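Local structure of uncharacterized protein (Legionella pneumophila subsp. pneumophila, 5L1A) at residues 34-37 against 38-41; 97-100 against 101-105. The protein is of unknown function, this chain being the N-terminal, all-helical DUF5638 part of a longer protein that probably is anchored in a membrane. One frame throughout, in Å; residues are numbered along the deposited sequence.

Contact 1: 34-37 against 38-41; sequences KFLQ and QLNQ
Leu-36 O accepts the backbone N-H of Asn-40 at 2.9 Å, the donor lying above the carbonyl plane. Asn-40 ND2 points at the same oxygen, but its modelled 2.4 Å to Leu-36 O is implausibly short, so the detail of that second bond is doubtful. With CG turned beside its own backbone N (chi1 -78°), the Asn-40 amide folds back over the preceding turn. On another side of the helix, Lys-34 and Gln-38 run their extended side chains across each other, and Lys-34 CE comes 3.7 Å from Gln-38 NE2, a van der Waals approach. These are i to i+4 neighbours in helix 33-51, whose regular ladder includes Gln-38 N to Lys-34 O and Gln-41 N to Gln-37 O. Leu-39 N reaches Phe-35 O at 2.7 Å, nearly straight on. On the buried side, Leu-39 CB sits above one face of the Phe-35 ring, offset toward the rim, while Leu-39 CD2 lies 4.2 Å from Phe-35 CE2. Leu-39 CD2 also reaches CD2 of the more exposed Leu-36 at 4.3 Å. Further out, the Phe-35 ring meets Phe-26 edge-to-face and rests on Val-109 of helix 97-110; Leu-39 packs against Phe-106 of the same helix.

Contact 2: 97-100 against 101-105; sequences RQAD and VIIAN. With I3C (5-amino-2,4,6-triiodobenzene-1,3-dicarboxylic acid), chain D.
Ala-99 O accepts the backbone N-H of Ile-103 at 3.0 Å, and the Ile-103 side chain also packs against this oxygen, with CB and CG1 each 3.2 Å from it. The neighbouring acceptors are filled in the same i to i+4 pattern: Arg-97 O by Val-101 N, Gln-98 O by Ile-102 N at a longer 3.3 Å, and Asp-100 O by Ala-104 N at 2.9 Å. Asn-105 N continues the series to Val-101 O. This is the first part of helix 97-110, where Ser-96 OG adds a weak hydrogen bond to Ala-99 N. Ile-102 holds CG1 between its backbone N and carbonyl carbon (chi1 63°), which lays that branch against Gln-98 O and Ala-99 O. Asp-100 turns its carboxylate to the bound triiodinated dicarboxylic acid, and its OD2 stands 2.8 Å from ligand O8. Elsewhere Ala-104 CB lies 3.7 Å from iodine I3 and Val-101 CG2 3.8 Å from the amino nitrogen N13. Phe-87 of helix 83-90 completes this pocket, while Ile-103 turns to Ile-42 and Tyr-46 of helix 33-51.

Helices 33-51 and 97-110 supply the two contacts, and they pack on each other: Gln-41 OE1 comes 3.4 Å from Ile-102 CG2, and Gln-38 NE2 lies 2.9 Å from Asn-105 OD1. The centres of contact 1 and contact 2 are about 13 Å apart, and both are partly buried. Contact 1 is the more exposed, with five of its eight touching residues at the surface; its buried members are a phenylalanine and a leucine, and its exposed members are three amides, a lysine and a leucine. Contact 2 has small and branched aliphatic residues inside, plus a buried aspartate beside a bound ligand, whereas the side chain of Gln-38 in contact 1 is about 11 Å from a bound triiodo compound.

Contact 1: 34-37 against 38-41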
# COMPACT_ATOMS: atom_id res chain seq x y z
N LYS A 34 -10.54 -4.35 14.52
CA LYS A 34 -10.54 -5.04 13.24
C LYS A 34 -9.95 -4.16 12.14
O LYS A 34 -9.18 -4.64 11.30
CB LYS A 34 -11.97 -5.46 12.88
CG LYS A 34 -12.08 -6.13 11.53
CD LYS A 34 -13.49 -6.65 11.30
CE LYS A 34 -13.62 -7.33 9.96
NZ LYS A 34 -14.94 -7.99 9.83
N PHE A 35 -10.29 -2.87 12.13
CA PHE A 35 -9.70 -1.97 11.15
C PHE A 35 -8.19 -1.88 11.32
O PHE A 35 -7.45 -1.87 10.33
CB PHE A 35 -10.32 -0.58 11.24
CG PHE A 35 -9.61 0.44 10.40
CD1 PHE A 35 -9.85 0.51 9.04
CD2 PHE A 35 -8.67 1.29 10.96
CE1 PHE A 35 -9.18 1.42 8.25
CE2 PHE A 35 -7.99 2.20 10.17
CZ PHE A 35 -8.25 2.27 8.82
N LEU A 36 -7.72 -1.81 12.56
CA LEU A 36 -6.28 -1.74 12.80
C LEU A 36 -5.58 -3.02 12.37
O LEU A 36 -4.40 -2.98 11.99
CB LEU A 36 -6.01 -1.46 14.28
CG LEU A 36 -6.39 -0.07 14.80
CD1 LEU A 36 -6.01 0.08 16.27
CD2 LEU A 36 -5.73 1.02 13.96
N GLN A 37 -6.27 -4.16 12.41
CA GLN A 37 -5.67 -5.39 11.89
C GLN A 37 -5.60 -5.36 10.37
O GLN A 37 -4.63 -5.84 9.78
CB GLN A 37 -6.44 -6.61 12.38
CG GLN A 37 -6.38 -6.83 13.87
CD GLN A 37 -4.97 -7.12 14.37
OE1 GLN A 37 -4.20 -7.83 13.72
NE2 GLN A 37 -4.63 -6.57 15.53
N GLN A 38 -6.63 -4.80 9.73
CA GLN A 38 -6.59 -4.66 8.27
C GLN A 38 -5.57 -3.62 7.85
O GLN A 38 -4.87 -3.80 6.85
CB GLN A 38 -7.99 -4.31 7.75
CG GLN A 38 -9.03 -5.38 8.06
CD GLN A 38 -10.44 -4.93 7.73
OE1 GLN A 38 -10.75 -3.74 7.77
NE2 GLN A 38 -11.30 -5.88 7.40
N LEU A 39 -5.47 -2.52 8.61
CA LEU A 39 -4.45 -1.51 8.33
C LEU A 39 -3.05 -2.10 8.46
O LEU A 39 -2.19 -1.87 7.60
CB LEU A 39 -4.63 -0.32 9.27
CG LEU A 39 -3.57 0.77 9.17
CD1 LEU A 39 -3.58 1.40 7.79
CD2 LEU A 39 -3.78 1.82 10.25
N ASN A 40 -2.80 -2.85 9.53
CA ASN A 40 -1.49 -3.48 9.71
C ASN A 40 -1.22 -4.53 8.65
O ASN A 40 -0.07 -4.74 8.26
CB ASN A 40 -1.39 -4.11 11.10
CG ASN A 40 -1.13 -3.08 12.18
OD1 ASN A 40 0.01 -2.72 12.45
ND2 ASN A 40 -2.20 -2.61 12.82
N GLN A 41 -2.27 -5.22 8.18
CA GLN A 41 -2.09 -6.19 7.11
C GLN A 41 -1.64 -5.51 5.82
O GLN A 41 -0.76 -6.02 5.12
CB GLN A 41 -3.40 -6.96 6.90
CG GLN A 41 -3.35 -8.09 5.89
CD GLN A 41 -4.67 -8.85 5.81
OE1 GLN A 41 -5.75 -8.24 5.74
NE2 GLN A 41 -4.60 -10.17 5.84

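Contact 2: 97-100 against 101-105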
# COMPACT_ATOMS: atom_id res chain seq x y z
N ARG A 97 -4.10 -13.00 -5.89
CA ARG A 97 -5.51 -12.82 -5.58
C ARG A 97 -5.72 -12.51 -4.10
O ARG A 97 -6.66 -11.79 -3.75
CB ARG A 97 -6.31 -14.06 -6.00
CG ARG A 97 -6.62 -14.08 -7.50
CD ARG A 97 -7.30 -15.36 -7.96
NE ARG A 97 -7.85 -15.22 -9.31
CZ ARG A 97 -8.38 -16.22 -10.02
NH1 ARG A 97 -8.43 -17.44 -9.51
NH2 ARG A 97 -8.85 -15.99 -11.24
N GLN A 98 -4.85 -13.02 -3.22
CA GLN A 98 -4.92 -12.64 -1.82
C GLN A 98 -4.69 -11.15 -1.63
O GLN A 98 -5.29 -10.54 -0.73
CB GLN A 98 -3.90 -13.44 -1.00
CG GLN A 98 -4.50 -14.60 -0.22
CD GLN A 98 -5.24 -15.59 -1.11
OE1 GLN A 98 -4.63 -16.36 -1.84
NE2 GLN A 98 -6.57 -15.58 -1.03
N ALA A 99 -3.85 -10.54 -2.46
CA ALA A 99 -3.68 -9.09 -2.41
C ALA A 99 -4.92 -8.37 -2.94
O ALA A 99 -5.30 -7.32 -2.42
CB ALA A 99 -2.44 -8.67 -3.19
N ASP A 100 -5.56 -8.93 -3.96
CA ASP A 100 -6.82 -8.37 -4.44
C ASP A 100 -7.85 -8.29 -3.33
O ASP A 100 -8.56 -7.28 -3.19
CB ASP A 100 -7.37 -9.21 -5.60
CG ASP A 100 -6.88 -8.73 -6.96
OD1 ASP A 100 -5.99 -7.86 -7.00
OD2 ASP A 100 -7.40 -9.22 -7.98
N VAL A 101 -7.94 -9.34 -2.50
CA VAL A 101 -8.96 -9.40 -1.47
C VAL A 101 -8.72 -8.35 -0.40
O VAL A 101 -9.64 -7.61 -0.02
CB VAL A 101 -9.01 -10.82 -0.86
CG1 VAL A 101 -9.94 -10.85 0.34
CG2 VAL A 101 -9.45 -11.83 -1.90
N ILE A 102 -7.49 -8.25 0.10
CA ILE A 102 -7.22 -7.32 1.19
C ILE A 102 -7.26 -5.88 0.70
O ILE A 102 -7.65 -4.98 1.45
CB ILE A 102 -5.88 -7.65 1.87
CG1 ILE A 102 -4.71 -7.49 0.90
CG2 ILE A 102 -5.90 -9.07 2.43
CD1 ILE A 102 -3.36 -7.82 1.49
N ILE A 103 -6.87 -5.63 -0.55
CA ILE A 103 -6.86 -4.26 -1.05
C ILE A 103 -8.28 -3.79 -1.37
O ILE A 103 -8.64 -2.64 -1.10
CB ILE A 103 -5.94 -4.15 -2.28
CG1 ILE A 103 -4.48 -4.30 -1.86
CG2 ILE A 103 -6.14 -2.83 -2.98
CD1 ILE A 103 -3.51 -4.39 -3.02
N ALA A 104 -9.10 -4.67 -1.96
CA ALA A 104 -10.49 -4.30 -2.22
C ALA A 104 -11.26 -4.10 -0.92
O ALA A 104 -12.06 -3.17 -0.80
CB ALA A 104 -11.16 -5.37 -3.08
N ASN A 105 -11.03 -4.97 0.07
CA ASN A 105 -11.69 -4.81 1.36
C ASN A 105 -11.28 -3.51 2.03
O ASN A 105 -12.11 -2.83 2.64
CB ASN A 105 -11.39 -6.01 2.26
CG ASN A 105 -11.92 -5.83 3.67
OD1 ASN A 105 -11.24 -5.31 4.55
ND2 ASN A 105 -13.16 -6.27 3.90
I3 I3C D . -11.34 -8.73 -4.66
I2 I3C D . -14.31 -13.77 -2.77
I1 I3C D . -11.80 -13.50 -8.46
O8 I3C D . -9.74 -10.73 -7.46
O9 I3C D . -11.56 -9.71 -8.10
C10 I3C D . -13.45 -14.79 -5.85
N13 I3C D . -13.03 -10.79 -2.79
C1 I3C D . -11.74 -11.28 -6.33
C6 I3C D . -12.02 -10.66 -5.02
C5 I3C D . -12.78 -11.38 -3.98
C4 I3C D . -13.25 -12.76 -4.26
C3 I3C D . -12.98 -13.40 -5.57
C2 I3C D . -12.21 -12.65 -6.61
C7 I3C D . -10.96 -10.52 -7.37
O11 I3C D . -14.28 -14.99 -6.76
O12 I3C D . -13.01 -15.73 -5.15